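Local coordinates for nucleoprotein (Rift valley fever virus, PDB 3OV9) that encapsidates the viral genomic RNA as ring-shaped oligomers, protecting it from nucleases and presenting it as the template for transcription and replication, at residues A[65-71]-A[102-106]; A[54-58]-A[111-115]; A[59-63]-A[122-127]. Where two conformers were deposited one is given. Numbering follows the deposited sequence.

Contact 1. Residues A[65-71]-A[102-106]; sequences GNKPRRM and LTLSR
A loop running into a short helix (68-71) meets the first turn of helix 104-110, with N66 opposite L104 (CA to CA 5.6 Å). G65 enters at phi 112°, psi -155°, where a CB would strike the preceding carbonyl; its O lies 3.5 Å from L104 CD1. N66, chi1 t and chi2 35°, turns its amide onto the first-turn NH groups of the facing helix: S105 N donates to N66 OD1 at 3.0 Å, and a water 2.9 Å from both N66 OD1 and L104 N links the two. T103 is the N-cap there, chi1 p, accepting from R106 N at OG1 (3.2 Å). K67, S105 and R106 probably bind RNA, as in related nucleoproteins; the contact sets the K67 loop beside the helix start carrying S105 and R106. K67 is the N-cap of 68-71, its side chain directed away and its O taking M71 N at 3.0 Å. P68 CG packs 3.8 Å from L104 CD1, and M71, chi1 p, brings CE to 3.7 Å from L104 CD1.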
loop_
_atom_site.group_PDB
_atom_site.type_symbol
_atom_site.label_atom_id
_atom_site.label_comp_id
_atom_site.label_asym_id
_atom_site.label_seq_id
_atom_site.Cartn_x
_atom_site.Cartn_y
_atom_site.Cartn_z
ATOM N N GLY A 65 17.215 -16.563 -21.850
ATOM C CA GLY A 65 17.224 -16.492 -20.392
ATOM C C GLY A 65 17.218 -17.837 -19.691
ATOM O O GLY A 65 17.636 -18.852 -20.254
ATOM N N ASN A 66 16.724 -17.838 -18.455
ATOM C CA ASN A 66 16.843 -18.989 -17.564
ATOM C C ASN A 66 15.501 -19.638 -17.209
ATOM O O ASN A 66 15.413 -20.414 -16.253
ATOM C CB ASN A 66 17.594 -18.574 -16.289
ATOM C CG ASN A 66 18.189 -19.758 -15.536
ATOM O OD1 ASN A 66 18.638 -20.733 -16.137
ATOM N ND2 ASN A 66 18.202 -19.667 -14.209
ATOM N N LYS A 67 14.463 -19.330 -17.986
ATOM C CA LYS A 67 13.130 -19.886 -17.748
ATOM C C LYS A 67 12.614 -20.672 -18.961
ATOM O O LYS A 67 11.879 -20.126 -19.788
ATOM C CB LYS A 67 12.140 -18.782 -17.348
ATOM C CG LYS A 67 12.480 -18.079 -16.045
ATOM C CD LYS A 67 11.379 -17.112 -15.643
ATOM C CE LYS A 67 11.617 -16.527 -14.258
ATOM N NZ LYS A 67 12.667 -15.470 -14.258
ATOM N N PRO A 68 12.994 -21.962 -19.064
ATOM C CA PRO A 68 12.678 -22.784 -20.239
ATOM C C PRO A 68 11.183 -22.930 -20.545
ATOM O O PRO A 68 10.803 -22.963 -21.716
ATOM C CB PRO A 68 13.288 -24.144 -19.888
ATOM C CG PRO A 68 14.363 -23.831 -18.917
ATOM C CD PRO A 68 13.817 -22.710 -18.095
ATOM N N ARG A 69 10.348 -23.012 -19.511
ATOM C CA ARG A 69 8.902 -23.127 -19.718
ATOM C C ARG A 69 8.295 -21.823 -20.234
ATOM O O ARG A 69 7.380 -21.847 -21.068
ATOM C CB ARG A 69 8.192 -23.601 -18.444
ATOM C CG ARG A 69 8.367 -25.089 -18.143
ATOM C CD ARG A 69 7.658 -25.980 -19.165
ATOM N NE ARG A 69 8.031 -27.385 -19.003
ATOM C CZ ARG A 69 7.729 -28.357 -19.858
ATOM N NH1 ARG A 69 7.037 -28.098 -20.961
ATOM N NH2 ARG A 69 8.123 -29.597 -19.610
ATOM N N ARG A 70 8.816 -20.697 -19.748
ATOM C CA ARG A 70 8.348 -19.368 -20.149
ATOM C C ARG A 70 8.723 -19.041 -21.597
ATOM O O ARG A 70 7.887 -18.556 -22.361
ATOM C CB ARG A 70 8.889 -18.288 -19.198
ATOM C CG ARG A 70 8.419 -16.869 -19.525
ATOM C CD ARG A 70 9.239 -15.812 -18.798
ATOM N NE ARG A 70 8.634 -15.402 -17.531
ATOM C CZ ARG A 70 9.175 -14.525 -16.686
ATOM N NH1 ARG A 70 10.346 -13.961 -16.957
ATOM N NH2 ARG A 70 8.545 -14.217 -15.560
ATOM N N MET A 71 9.974 -19.312 -21.969
ATOM C CA MET A 71 10.460 -19.008 -23.320
ATOM C C MET A 71 9.727 -19.810 -24.400
ATOM O O MET A 71 9.554 -19.331 -25.523
ATOM C CB MET A 71 11.985 -19.192 -23.429
ATOM C CG MET A 71 12.484 -20.628 -23.280
ATOM S SD MET A 71 14.288 -20.785 -23.326
ATOM C CE MET A 71 14.750 -19.921 -21.827
ATOM N N LEU A 102 19.919 -29.247 -12.861
ATOM C CA LEU A 102 20.482 -28.398 -13.907
ATOM C C LEU A 102 19.559 -27.233 -14.233
ATOM O O LEU A 102 18.331 -27.357 -14.164
ATOM C CB LEU A 102 20.733 -29.209 -15.184
ATOM C CG LEU A 102 21.876 -30.224 -15.217
ATOM C CD1 LEU A 102 21.793 -31.070 -16.480
ATOM C CD2 LEU A 102 23.229 -29.531 -15.127
ATOM N N THR A 103 20.170 -26.099 -14.569
ATOM C CA THR A 103 19.481 -24.954 -15.168
ATOM C C THR A 103 20.329 -24.489 -16.345
ATOM O O THR A 103 21.511 -24.830 -16.436
ATOM C CB THR A 103 19.317 -23.764 -14.191
ATOM O OG1 THR A 103 20.600 -23.191 -13.897
ATOM C CG2 THR A 103 18.634 -24.188 -12.901
ATOM N N LEU A 104 19.727 -23.706 -17.237
ATOM C CA LEU A 104 20.444 -23.156 -18.388
ATOM C C LEU A 104 21.625 -22.266 -17.979
ATOM O O LEU A 104 22.711 -22.378 -18.549
ATOM C CB LEU A 104 19.484 -22.397 -19.317
ATOM C CG LEU A 104 18.347 -23.202 -19.956
ATOM C CD1 LEU A 104 17.367 -22.269 -20.650
ATOM C CD2 LEU A 104 18.869 -24.243 -20.935
ATOM N N SER A 105 21.415 -21.408 -16.980
ATOM C CA SER A 105 22.462 -20.504 -16.493
ATOM C C SER A 105 23.651 -21.271 -15.915
ATOM O O SER A 105 24.799 -20.855 -16.073
ATOM C CB SER A 105 21.910 -19.532 -15.444
ATOM O OG SER A 105 21.018 -18.598 -16.025
ATOM N N ARG A 106 23.367 -22.387 -15.247
ATOM C CA ARG A 106 24.417 -23.224 -14.657
ATOM C C ARG A 106 25.284 -23.902 -15.719
ATOM O O ARG A 106 26.491 -24.057 -15.535
ATOM C CB ARG A 106 23.816 -24.252 -13.700
ATOM C CG ARG A 106 23.377 -23.636 -12.382
ATOM C CD ARG A 106 22.675 -24.631 -11.478
ATOM N NE ARG A 106 22.206 -23.981 -10.254
ATOM C CZ ARG A 106 21.616 -24.610 -9.242
ATOM N NH1 ARG A 106 21.405 -25.921 -9.288
ATOM N NH2 ARG A 106 21.233 -23.920 -8.177
HETATM O O HOH W 1 16.957 -23.067 -16.791
HETATM O O HOH W 2 20.497 -21.089 -12.263
#

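Contact 2. Residues A[54-58]-A[111-115]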
loop_
_atom_site.group_PDB
_atom_site.type_symbol
_atom_site.label_atom_id
_atom_site.label_comp_id
_atom_site.label_asym_id
_atom_site.label_seq_id
_atom_site.Cartn_x
_atom_site.Cartn_y
_atom_site.Cartn_z
ATOM N N ALA A 54 24.800 -29.056 -24.737
ATOM C CA ALA A 54 25.316 -27.998 -23.865
ATOM C C ALA A 54 25.485 -26.672 -24.609
ATOM O O ALA A 54 25.149 -25.612 -24.077
ATOM C CB ALA A 54 26.632 -28.423 -23.220
ATOM N N LYS A 55 25.997 -26.740 -25.838
ATOM C CA LYS A 55 26.163 -25.548 -26.667
ATOM C C LYS A 55 24.808 -24.907 -26.967
ATOM O O LYS A 55 24.658 -23.688 -26.860
ATOM C CB LYS A 55 26.911 -25.876 -27.961
ATOM C CG LYS A 55 28.391 -26.203 -27.767
ATOM C CD LYS A 55 29.140 -26.278 -29.098
ATOM C CE LYS A 55 28.818 -27.544 -29.872
ATOM N NZ LYS A 55 29.249 -27.452 -31.295
ATOM N N LYS A 56 23.825 -25.737 -27.320
ATOM C CA LYS A 56 22.453 -25.272 -27.556
ATOM C C LYS A 56 21.896 -24.579 -26.321
ATOM O O LYS A 56 21.306 -23.505 -26.418
ATOM C CB LYS A 56 21.526 -26.434 -27.921
ATOM C CG LYS A 56 21.750 -27.028 -29.291
ATOM C CD LYS A 56 20.593 -27.932 -29.675
ATOM C CE LYS A 56 20.935 -28.793 -30.875
ATOM N NZ LYS A 56 19.821 -29.723 -31.209
ATOM N N MET A 57 22.096 -25.203 -25.160
ATOM C CA MET A 57 21.596 -24.670 -23.899
ATOM C C MET A 57 22.258 -23.345 -23.514
ATOM O O MET A 57 21.620 -22.486 -22.905
ATOM C CB MET A 57 21.723 -25.710 -22.775
ATOM C CG MET A 57 20.668 -26.813 -22.861
ATOM S SD MET A 57 20.681 -28.001 -21.497
ATOM C CE MET A 57 22.011 -29.082 -22.008
ATOM N N ILE A 58 23.528 -23.179 -23.882
ATOM C CA ILE A 58 24.238 -21.921 -23.643
ATOM C C ILE A 58 23.681 -20.803 -24.537
ATOM O O ILE A 58 23.424 -19.695 -24.058
ATOM C CB ILE A 58 25.777 -22.081 -23.790
ATOM C CG1 ILE A 58 26.318 -22.969 -22.659
ATOM C CG2 ILE A 58 26.479 -20.715 -23.771
ATOM C CD1 ILE A 58 27.735 -23.478 -22.868
ATOM N N LEU A 111 30.620 -24.003 -18.000
ATOM C CA LEU A 111 31.371 -24.073 -19.255
ATOM C C LEU A 111 31.744 -22.675 -19.793
ATOM O O LEU A 111 31.710 -22.418 -21.007
ATOM C CB LEU A 111 30.595 -24.912 -20.284
ATOM C CG LEU A 111 30.275 -26.359 -19.871
ATOM C CD1 LEU A 111 29.154 -26.953 -20.717
ATOM C CD2 LEU A 111 31.514 -27.249 -19.918
ATOM N N ALA A 112 32.134 -21.791 -18.874
ATOM C CA ALA A 112 32.391 -20.373 -19.159
ATOM C C ALA A 112 33.452 -20.102 -20.227
ATOM O O ALA A 112 33.387 -19.098 -20.939
ATOM C CB ALA A 112 32.725 -19.625 -17.876
ATOM N N GLY A 113 34.431 -20.996 -20.334
ATOM C CA GLY A 113 35.466 -20.878 -21.355
ATOM C C GLY A 113 34.894 -20.809 -22.757
ATOM O O GLY A 113 35.382 -20.044 -23.590
ATOM N N TRP A 114 33.851 -21.598 -23.008
ATOM C CA TRP A 114 33.168 -21.573 -24.301
ATOM C C TRP A 114 32.126 -20.452 -24.353
ATOM O O TRP A 114 32.030 -19.744 -25.352
ATOM C CB TRP A 114 32.531 -22.929 -24.616
ATOM C CG TRP A 114 32.069 -23.068 -26.051
ATOM C CD1 TRP A 114 32.806 -23.517 -27.111
ATOM C CD2 TRP A 114 30.766 -22.758 -26.571
ATOM N NE1 TRP A 114 32.043 -23.506 -28.260
ATOM C CE2 TRP A 114 30.790 -23.044 -27.955
ATOM C CE3 TRP A 114 29.582 -22.271 -26.001
ATOM C CZ2 TRP A 114 29.673 -22.852 -28.780
ATOM C CZ3 TRP A 114 28.472 -22.080 -26.822
ATOM C CH2 TRP A 114 28.529 -22.377 -28.196
ATOM N N THR A 115 31.369 -20.290 -23.268
ATOM C CA THR A 115 30.348 -19.242 -23.158
ATOM C C THR A 115 30.896 -17.860 -23.507
ATOM O O THR A 115 30.286 -17.122 -24.288
ATOM C CB THR A 115 29.731 -19.205 -21.735
ATOM O OG1 THR A 115 29.217 -20.499 -21.403
ATOM C CG2 THR A 115 28.603 -18.169 -21.639
#
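Between helix 50-63 and the start of helix 112-122 the surfaces fit through apolar side chains, with no hydrogen bond crossing. I58 is the main protrusion. It points toward the other segment and enters a hollow walled by L111, W114 and T115: its CD1 lies 4.1 Å from L111 CB and 3.8 Å from W114 CE3, while its CG2 rests 3.6 Å from T115 OG1. That hydroxyl is hydrogen-bonded to the O of A108. One turn earlier, the small A54 leaves room for L111, whose CD1 comes to 3.8 Å from A54 CB. The backbones converge along the contact, from 8.6 Å between the CA atoms of A54 and L111 to 6.7 Å between those of I58 and T115. L111 leaves helical geometry at the end of helix 104-110 and is also the N-cap of helix 112-122, so the hollow opens at the bend between two consecutive helices of this all-helical fold. W114, chi1 t, projects its indole toward helix 50-63. The aliphatic part of K55 covers one face of it, a CH-pi contact with K55 CG 3.9 Å from the centroid of the six-membered ring. A neighbouring subunit of the hexamer extends this surface: its F11 stacks edge-to-face with W114 and packs on A54 and K55. F11, like A54 and K55, belongs to the region (1-71) essential for oligomerization.

Contact 3. Residues A[59-63]-A[122-127]; sequences VLALT and LSEWLP
L122 (chi1 m, chi2 t) reaches across the last turn of helix 50-63, its CD1 3.6 Å from L62 CD2 and its CD2 3.9 Å from T63 CG2. Residues 59-63 are helical; T63, chi1 p, folds its hydroxyl back onto the helix, OG1 donating to V59 O at 2.8 Å. Opposite, 123-125 forms a 3-10 turn with W125 N bonded to L122 O at 2.8 Å, then extends at L126 (psi 159°) into P127. The backbones come closest at T63 and L126, CA to CA 5.4 Å. L126 sets CD2 3.4 Å from L62 O and 3.9 Å from L62 CB, and P127 CD is 3.6 Å from L62 O. No direct hydrogen bond crosses; instead two waters bridge the carbonyls, at 3.0 and 3.2 Å from T63 O and 2.7 and 2.6 Å from W125 O. W125, probably important for dimerization as in related proteins, leads its ring away, and V25 of a neighbouring subunit packs on both W125 and L122. The contact joins the C-terminal end of helix 50-63 to the loop between helices 112-122 and 130-136, with L119 of helix 112-122 touching both L62 and L126.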
loop_
_atom_site.group_PDB
_atom_site.type_symbol
_atom_site.label_atom_id
_atom_site.label_comp_id
_atom_site.label_asym_id
_atom_site.label_seq_id
_atom_site.Cartn_x
_atom_site.Cartn_y
_atom_site.Cartn_z
ATOM N N VAL A 59 23.477 -21.105 -25.818
ATOM C CA VAL A 59 22.844 -20.150 -26.743
ATOM C C VAL A 59 21.455 -19.764 -26.230
ATOM O O VAL A 59 21.084 -18.584 -26.231
ATOM C CB VAL A 59 22.776 -20.711 -28.190
ATOM C CG1 VAL A 59 21.970 -19.785 -29.113
ATOM C CG2 VAL A 59 24.173 -20.911 -28.746
ATOM N N LEU A 60 20.714 -20.768 -25.765
ATOM C CA LEU A 60 19.403 -20.581 -25.157
ATOM C C LEU A 60 19.460 -19.664 -23.931
ATOM O O LEU A 60 18.668 -18.728 -23.810
ATOM C CB LEU A 60 18.825 -21.951 -24.786
ATOM C CG LEU A 60 17.323 -22.205 -24.722
ATOM C CD1 LEU A 60 16.598 -21.701 -25.964
ATOM C CD2 LEU A 60 17.070 -23.693 -24.521
ATOM N N ALA A 61 20.407 -19.931 -23.031
ATOM C CA ALA A 61 20.595 -19.123 -21.827
ATOM C C ALA A 61 20.905 -17.662 -22.142
ATOM O O ALA A 61 20.377 -16.754 -21.503
ATOM C CB ALA A 61 21.703 -19.718 -20.957
ATOM N N LEU A 62 21.759 -17.449 -23.139
ATOM C CA LEU A 62 22.273 -16.119 -23.445
ATOM C C LEU A 62 21.299 -15.256 -24.240
ATOM O O LEU A 62 21.347 -14.029 -24.155
ATOM C CB LEU A 62 23.625 -16.229 -24.170
ATOM C CG LEU A 62 24.902 -16.351 -23.318
ATOM C CD1 LEU A 62 24.766 -17.327 -22.148
ATOM C CD2 LEU A 62 26.093 -16.735 -24.192
ATOM N N THR A 63 20.409 -15.895 -24.994
ATOM C CA THR A 63 19.498 -15.157 -25.871
ATOM C C THR A 63 18.039 -15.154 -25.402
ATOM O O THR A 63 17.274 -14.263 -25.780
ATOM C CB THR A 63 19.594 -15.626 -27.349
ATOM O OG1 THR A 63 19.110 -16.967 -27.473
ATOM C CG2 THR A 63 21.041 -15.546 -27.860
ATOM N N LEU A 122 27.381 -13.651 -30.314
ATOM C CA LEU A 122 26.014 -13.403 -29.840
ATOM C C LEU A 122 25.699 -11.963 -29.421
ATOM O O LEU A 122 24.554 -11.656 -29.078
ATOM C CB LEU A 122 25.674 -14.370 -28.696
ATOM C CG LEU A 122 25.589 -15.858 -29.045
ATOM C CD1 LEU A 122 25.614 -16.717 -27.787
ATOM C CD2 LEU A 122 24.351 -16.152 -29.866
ATOM N N SER A 123 26.714 -11.098 -29.465
ATOM C CA SER A 123 26.653 -9.700 -29.007
ATOM C C SER A 123 25.327 -8.964 -29.244
ATOM O O SER A 123 24.756 -8.394 -28.314
ATOM C CB SER A 123 27.805 -8.902 -29.633
ATOM O OG SER A 123 27.760 -7.538 -29.258
ATOM N N GLU A 124 24.844 -8.986 -30.482
ATOM C CA GLU A 124 23.665 -8.203 -30.858
ATOM C C GLU A 124 22.323 -8.853 -30.494
ATOM O O GLU A 124 21.262 -8.269 -30.734
ATOM C CB GLU A 124 23.714 -7.834 -32.346
ATOM C CG GLU A 124 24.887 -6.929 -32.724
ATOM C CD GLU A 124 25.004 -5.705 -31.828
ATOM O OE1 GLU A 124 24.039 -4.911 -31.758
ATOM O OE2 GLU A 124 26.062 -5.537 -31.190
ATOM N N TRP A 125 22.373 -10.045 -29.902
ATOM C CA TRP A 125 21.155 -10.748 -29.488
ATOM C C TRP A 125 21.056 -10.967 -27.976
ATOM O O TRP A 125 20.167 -11.678 -27.497
ATOM C CB TRP A 125 21.001 -12.066 -30.249
ATOM C CG TRP A 125 20.941 -11.874 -31.733
ATOM C CD1 TRP A 125 19.913 -11.325 -32.448
ATOM C CD2 TRP A 125 21.951 -12.222 -32.684
ATOM N NE1 TRP A 125 20.222 -11.312 -33.787
ATOM C CE2 TRP A 125 21.468 -11.857 -33.960
ATOM C CE3 TRP A 125 23.221 -12.808 -32.583
ATOM C CZ2 TRP A 125 22.208 -12.060 -35.129
ATOM C CZ3 TRP A 125 23.956 -13.010 -33.747
ATOM C CH2 TRP A 125 23.447 -12.634 -35.003
ATOM N N LEU A 126 21.968 -10.345 -27.232
ATOM C CA LEU A 126 21.937 -10.374 -25.773
ATOM C C LEU A 126 20.982 -9.299 -25.241
ATOM O O LEU A 126 20.682 -8.339 -25.960
ATOM C CB LEU A 126 23.348 -10.161 -25.210
ATOM C CG LEU A 126 24.457 -11.100 -25.694
ATOM C CD1 LEU A 126 25.812 -10.600 -25.206
ATOM C CD2 LEU A 126 24.217 -12.542 -25.253
ATOM N N PRO A 127 20.495 -9.455 -23.988
ATOM C CA PRO A 127 19.594 -8.462 -23.384
ATOM C C PRO A 127 20.170 -7.047 -23.419
ATOM O O PRO A 127 19.458 -6.099 -23.761
ATOM C CB PRO A 127 19.450 -8.955 -21.944
ATOM C CG PRO A 127 19.636 -10.422 -22.044
ATOM C CD PRO A 127 20.694 -10.612 -23.095
HETATM O O HOH W 3 18.431 -11.525 -25.417
HETATM O O HOH W 4 17.791 -12.383 -28.372
#

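How the contacts relate
From the N terminus, helix 50-63 supplies the first segments of contacts 2 and 3 in succession, and the chain then runs through 65-71 into contact 1. Contact 1 closes the shortest loop, when the chain returns at 102-106; this loop lies within those of contacts 2 and 3. Contact 2 closes next at 111-115 and contact 3 last at 122-127, so these two cross. L104 joins contact 1 to the others, packing on M57 and L60; T115 touches L62. Contact 1 ties residues 65-71 to the start of helix 104-110, contacts 2 and 3 tie helix 50-63 to helix 112-122 and the loop beyond, and both of these meet a neighbouring subunit.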